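Local coordinates for Tat pathway signal sequence domain protein (Parabacteroides merdae, PDB 4Q9A) that probably hydrolyses ester bonds of lipids or other acylated substrates, as a putative GDSL-like lipase of the SGNH hydrolase superfamily, at residues A[34-47]-A[66-78]. Sequence-based numbering, arbitrary orientation.
Sequences RDRNSNRCNTMEQF and LQPKIYNRGISGN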
loop_
_atom_site.group_PDB
_atom_site.type_symbol
_atom_site.label_atom_id
_atom_site.label_comp_id
_atom_site.label_asym_id
_atom_site.label_seq_id
_atom_site.Cartn_x
_atom_site.Cartn_y
_atom_site.Cartn_z
ATOM N N ARG A 34 1.931 6.105 -13.184
ATOM C CA ARG A 34 1.943 7.347 -12.416
ATOM C C ARG A 34 1.602 8.498 -13.351
ATOM O O ARG A 34 1.869 8.420 -14.554
ATOM C CB ARG A 34 3.317 7.570 -11.750
ATOM C CG ARG A 34 4.485 7.657 -12.746
ATOM C CD ARG A 34 5.762 8.191 -12.138
ATOM N NE ARG A 34 6.747 8.549 -13.156
ATOM C CZ ARG A 34 6.954 9.790 -13.572
ATOM N NH1 ARG A 34 6.253 10.796 -13.056
ATOM N NH2 ARG A 34 7.868 10.041 -14.500
ATOM N N ASP A 35 1.026 9.568 -12.807
ATOM C CA ASP A 35 0.723 10.778 -13.574
ATOM C C ASP A 35 2.037 11.583 -13.735
ATOM O O ASP A 35 2.539 12.224 -12.795
ATOM C CB ASP A 35 -0.385 11.581 -12.886
ATOM C CG ASP A 35 -0.837 12.835 -13.587
ATOM O OD1 ASP A 35 -0.487 13.015 -14.775
ATOM O OD2 ASP A 35 -1.569 13.622 -12.964
ATOM N N ARG A 36 2.612 11.498 -14.937
ATOM C CA ARG A 36 3.880 12.140 -15.281
ATOM C C ARG A 36 3.766 13.670 -15.160
ATOM O O ARG A 36 4.776 14.352 -14.972
ATOM C CB ARG A 36 4.331 11.705 -16.678
ATOM C CG ARG A 36 4.587 10.204 -16.755
ATOM C CD ARG A 36 4.729 9.698 -18.177
ATOM N NE ARG A 36 4.901 8.243 -18.228
ATOM C CZ ARG A 36 5.426 7.593 -19.262
ATOM N NH1 ARG A 36 5.861 8.258 -20.324
ATOM N NH2 ARG A 36 5.557 6.278 -19.227
ATOM N N ASN A 37 2.521 14.186 -15.139
ATOM C CA ASN A 37 2.233 15.606 -14.972
ATOM C C ASN A 37 2.112 16.019 -13.475
ATOM O O ASN A 37 1.829 17.188 -13.218
ATOM C CB ASN A 37 0.977 15.981 -15.750
ATOM C CG ASN A 37 1.060 15.649 -17.221
ATOM O OD1 ASN A 37 1.893 16.181 -17.971
ATOM N ND2 ASN A 37 0.203 14.739 -17.660
ATOM N N SER A 38 2.371 15.090 -12.505
ATOM C CA SER A 38 2.323 15.412 -11.074
ATOM C C SER A 38 3.509 16.243 -10.693
ATOM O O SER A 38 4.637 15.871 -11.010
ATOM C CB SER A 38 2.279 14.159 -10.206
ATOM O OG SER A 38 1.917 14.477 -8.870
ATOM N N ASN A 39 3.257 17.404 -10.066
ATOM C CA ASN A 39 4.294 18.341 -9.599
ATOM C C ASN A 39 4.435 18.292 -8.062
ATOM O O ASN A 39 5.385 18.833 -7.495
ATOM C CB ASN A 39 3.970 19.768 -10.049
ATOM C CG ASN A 39 4.049 20.030 -11.537
ATOM O OD1 ASN A 39 4.444 19.160 -12.346
ATOM N ND2 ASN A 39 3.681 21.264 -11.921
ATOM N N ARG A 40 3.478 17.623 -7.407
ATOM C CA ARG A 40 3.350 17.452 -5.966
ATOM C C ARG A 40 3.861 16.105 -5.530
ATOM O O ARG A 40 3.572 15.092 -6.179
ATOM C CB ARG A 40 1.869 17.553 -5.527
ATOM C CG ARG A 40 1.158 18.869 -5.834
ATOM C CD ARG A 40 0.074 19.114 -4.821
ATOM N NE ARG A 40 -1.032 18.168 -4.978
ATOM C CZ ARG A 40 -1.915 17.892 -4.027
ATOM N NH1 ARG A 40 -1.835 18.493 -2.842
ATOM N NH2 ARG A 40 -2.887 17.017 -4.249
ATOM N N CYS A 41 4.536 16.071 -4.374
ATOM C CA CYS A 41 4.995 14.833 -3.763
ATOM C C CYS A 41 3.845 14.204 -3.001
ATOM O O CYS A 41 2.779 14.808 -2.840
ATOM C CB CYS A 41 6.171 15.100 -2.835
ATOM S SG CYS A 41 5.800 16.245 -1.467
ATOM N N ASN A 42 4.082 12.984 -2.517
ATOM C CA ASN A 42 3.257 12.193 -1.613
ATOM C C ASN A 42 1.775 12.064 -2.005
ATOM O O ASN A 42 0.924 11.992 -1.112
ATOM C CB ASN A 42 3.402 12.735 -0.179
ATOM C CG ASN A 42 4.845 12.874 0.261
ATOM O OD1 ASN A 42 5.763 12.256 -0.300
ATOM N ND2 ASN A 42 5.082 13.693 1.270
ATOM N N THR A 43 1.480 11.923 -3.317
ATOM C CA THR A 43 0.106 11.694 -3.798
ATOM C C THR A 43 0.021 10.389 -4.599
ATOM O O THR A 43 1.042 9.884 -5.066
ATOM C CB THR A 43 -0.461 12.873 -4.661
ATOM O OG1 THR A 43 0.103 12.873 -5.979
ATOM C CG2 THR A 43 -0.386 14.252 -3.977
HETATM N N MSE A 44 -1.212 9.883 -4.807
HETATM C CA MSE A 44 -1.486 8.702 -5.631
HETATM C C MSE A 44 -0.993 8.936 -7.066
HETATM O O MSE A 44 -0.345 8.076 -7.656
HETATM C CB MSE A 44 -2.989 8.417 -5.629
HETATM C CG MSE A 44 -3.434 7.571 -4.446
HETATM SE SE MSE A 44 -2.808 5.733 -4.609
HETATM C CE MSE A 44 -4.002 5.149 -6.110
ATOM N N GLU A 45 -1.285 10.144 -7.592
ATOM C CA GLU A 45 -0.893 10.641 -8.911
ATOM C C GLU A 45 0.628 10.640 -9.059
ATOM O O GLU A 45 1.129 10.333 -10.143
ATOM C CB GLU A 45 -1.417 12.075 -9.134
ATOM C CG GLU A 45 -2.927 12.254 -9.125
ATOM C CD GLU A 45 -3.640 12.208 -7.787
ATOM O OE1 GLU A 45 -3.034 12.584 -6.758
ATOM O OE2 GLU A 45 -4.828 11.810 -7.774
ATOM N N GLN A 46 1.362 10.984 -7.969
ATOM C CA GLN A 46 2.818 11.054 -7.993
ATOM C C GLN A 46 3.421 9.653 -8.062
ATOM O O GLN A 46 4.289 9.409 -8.905
ATOM C CB GLN A 46 3.338 11.836 -6.762
ATOM C CG GLN A 46 4.862 11.977 -6.655
ATOM C CD GLN A 46 5.561 12.719 -7.786
ATOM O OE1 GLN A 46 6.543 12.235 -8.361
ATOM N NE2 GLN A 46 5.135 13.938 -8.085
ATOM N N PHE A 47 2.926 8.740 -7.209
ATOM C CA PHE A 47 3.428 7.386 -7.017
ATOM C C PHE A 47 2.984 6.352 -8.048
ATOM O O PHE A 47 3.778 5.468 -8.417
ATOM C CB PHE A 47 2.993 6.879 -5.626
ATOM C CG PHE A 47 3.479 7.696 -4.456
ATOM C CD1 PHE A 47 4.744 8.277 -4.468
ATOM C CD2 PHE A 47 2.712 7.806 -3.300
ATOM C CE1 PHE A 47 5.191 9.031 -3.382
ATOM C CE2 PHE A 47 3.171 8.538 -2.202
ATOM C CZ PHE A 47 4.410 9.139 -2.247
ATOM N N LEU A 66 9.648 12.960 10.333
ATOM C CA LEU A 66 10.630 13.556 9.424
ATOM C C LEU A 66 9.965 14.201 8.199
ATOM O O LEU A 66 10.633 14.909 7.448
ATOM C CB LEU A 66 11.642 12.491 8.984
ATOM C CG LEU A 66 12.471 11.874 10.127
ATOM C CD1 LEU A 66 13.058 10.553 9.714
ATOM C CD2 LEU A 66 13.551 12.829 10.607
ATOM N N GLN A 67 8.648 13.987 8.028
ATOM C CA GLN A 67 7.818 14.498 6.925
ATOM C C GLN A 67 8.580 14.428 5.580
ATOM O O GLN A 67 8.973 15.461 5.027
ATOM C CB GLN A 67 7.301 15.896 7.231
ATOM C CG GLN A 67 6.120 15.850 8.184
ATOM C CD GLN A 67 5.193 16.996 7.926
ATOM O OE1 GLN A 67 4.661 17.152 6.821
ATOM N NE2 GLN A 67 4.977 17.836 8.936
ATOM N N PRO A 68 8.879 13.196 5.087
ATOM C CA PRO A 68 9.649 13.083 3.841
ATOM C C PRO A 68 8.845 13.469 2.598
ATOM O O PRO A 68 7.611 13.334 2.576
ATOM C CB PRO A 68 10.041 11.602 3.808
ATOM C CG PRO A 68 9.047 10.908 4.614
ATOM C CD PRO A 68 8.542 11.863 5.634
ATOM N N LYS A 69 9.548 13.986 1.583
ATOM C CA LYS A 69 8.940 14.364 0.309
ATOM C C LYS A 69 9.363 13.293 -0.684
ATOM O O LYS A 69 10.552 13.206 -1.023
ATOM C CB LYS A 69 9.353 15.792 -0.140
ATOM C CG LYS A 69 9.437 16.858 0.973
ATOM C CD LYS A 69 9.286 18.271 0.399
ATOM C CE LYS A 69 10.015 19.305 1.203
ATOM N NZ LYS A 69 9.914 20.648 0.595
ATOM N N ILE A 70 8.411 12.416 -1.073
ATOM C CA ILE A 70 8.678 11.263 -1.940
ATOM C C ILE A 70 8.160 11.504 -3.371
ATOM O O ILE A 70 7.024 11.951 -3.578
ATOM C CB ILE A 70 8.124 9.949 -1.318
ATOM C CG1 ILE A 70 8.545 9.830 0.177
ATOM C CG2 ILE A 70 8.620 8.725 -2.105
ATOM C CD1 ILE A 70 7.869 8.774 0.981
ATOM N N TYR A 71 9.031 11.211 -4.352
ATOM C CA TYR A 71 8.789 11.398 -5.785
ATOM C C TYR A 71 9.078 10.122 -6.566
ATOM O O TYR A 71 9.897 9.309 -6.128
ATOM C CB TYR A 71 9.673 12.552 -6.323
ATOM C CG TYR A 71 9.277 13.903 -5.781
ATOM C CD1 TYR A 71 8.257 14.640 -6.371
ATOM C CD2 TYR A 71 9.923 14.448 -4.676
ATOM C CE1 TYR A 71 7.886 15.886 -5.874
ATOM C CE2 TYR A 71 9.557 15.694 -4.167
ATOM C CZ TYR A 71 8.540 16.412 -4.776
ATOM O OH TYR A 71 8.136 17.630 -4.296
ATOM N N ASN A 72 8.420 9.969 -7.737
ATOM C CA ASN A 72 8.599 8.851 -8.669
ATOM C C ASN A 72 8.867 9.419 -10.060
ATOM O O ASN A 72 8.086 10.245 -10.546
ATOM C CB ASN A 72 7.363 7.928 -8.671
ATOM C CG ASN A 72 7.425 6.674 -9.539
ATOM O OD1 ASN A 72 8.338 6.444 -10.350
ATOM N ND2 ASN A 72 6.397 5.841 -9.423
ATOM N N ARG A 73 9.979 9.006 -10.697
ATOM C CA ARG A 73 10.274 9.490 -12.049
ATOM C C ARG A 73 10.475 8.335 -13.070
ATOM O O ARG A 73 10.853 8.597 -14.221
ATOM C CB ARG A 73 11.460 10.467 -12.060
ATOM C CG ARG A 73 11.082 11.872 -11.582
ATOM C CD ARG A 73 9.950 12.538 -12.368
ATOM N NE ARG A 73 8.827 12.925 -11.509
ATOM C CZ ARG A 73 7.683 13.450 -11.948
ATOM N NH1 ARG A 73 7.487 13.644 -13.248
ATOM N NH2 ARG A 73 6.716 13.752 -11.094
ATOM N N GLY A 74 10.146 7.102 -12.660
ATOM C CA GLY A 74 10.250 5.931 -13.515
ATOM C C GLY A 74 9.437 6.061 -14.788
ATOM O O GLY A 74 8.368 6.686 -14.789
ATOM N N ILE A 75 9.978 5.529 -15.901
ATOM C CA ILE A 75 9.333 5.530 -17.222
ATOM C C ILE A 75 9.427 4.118 -17.810
ATOM O O ILE A 75 10.514 3.563 -17.931
ATOM C CB ILE A 75 9.941 6.611 -18.189
ATOM C CG1 ILE A 75 9.729 8.073 -17.700
ATOM C CG2 ILE A 75 9.543 6.412 -19.669
ATOM C CD1 ILE A 75 8.314 8.621 -17.640
ATOM N N SER A 76 8.283 3.552 -18.190
ATOM C CA SER A 76 8.195 2.236 -18.827
ATOM C C SER A 76 9.047 2.153 -20.106
ATOM O O SER A 76 9.265 3.156 -20.810
ATOM C CB SER A 76 6.751 1.894 -19.147
ATOM O OG SER A 76 6.102 3.102 -19.494
ATOM N N GLY A 77 9.580 0.957 -20.322
ATOM C CA GLY A 77 10.431 0.639 -21.454
ATOM C C GLY A 77 11.867 1.105 -21.328
ATOM O O GLY A 77 12.686 0.810 -22.206
ATOM N N ASN A 78 12.185 1.815 -20.237
ATOM C CA ASN A 78 13.499 2.406 -20.038
ATOM C C ASN A 78 14.662 1.409 -19.828
ATOM O O ASN A 78 14.554 0.380 -19.154
ATOM C CB ASN A 78 13.475 3.407 -18.890
ATOM C CG ASN A 78 13.409 4.842 -19.332
ATOM O OD1 ASN A 78 13.903 5.740 -18.637
ATOM N ND2 ASN A 78 12.822 5.092 -20.506
#
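Arg34 and Arg73, whose side chains reach across to the opposite segment, carry much of the contact between residues 34-47 and strand 69-72 with the loop that follows it. Arg34 runs out extended, and its NE donates to Gly74 O at 3.0 Å, nearly straight (165°), in the guanidinium plane and on a lone pair of the carbonyl. One face of this guanidinium lies against Asn72 O and Arg73 CA. Arg73 instead folds back through bends at chi2 and chi3, which bring its guanidinium up to the loop carbonyls: NH1 donates to Arg36 O (3.3 Å) and NH2 to Ser38 O (3.0 Å). Arg34 NH1 sits over the centre of the Arg73 guanidinium, the two planes 64° apart, a close approach of two donors and not a bond.

Gln46 links this cluster to the strand. Its OE1 takes Asn72 N on a lone pair at 3.0 Å, along with Arg73 NH2 (3.1 Å), while NE2 is held by Arg40 O. The Asn72 amide swings out beside its own backbone carbonyl (chi1 -177°), which lets ND2 meet Phe47 O at 2.8 Å from above that carbonyl's plane; OD1 closes an Asx turn with Gly74 N. Farther along, the Asn42 side-chain amide meets the strand backbone, OD1 accepting from Ile70 N (2.8 Å) and ND2 donating to Pro68 O, while Asn42 N donates to Ile70 O. Cys41 CB lies over the Tyr71 ring in a CH-pi contact.

Strand 69-72 is an outermost strand of the parallel sheet within this chain, with strand 21-26 on its inner side. The carbonyl and amide oxygens gathered round the two neighbouring arginines probably offset their like charges. These polar bonds join the turn and helix 44-47 to the edge strand.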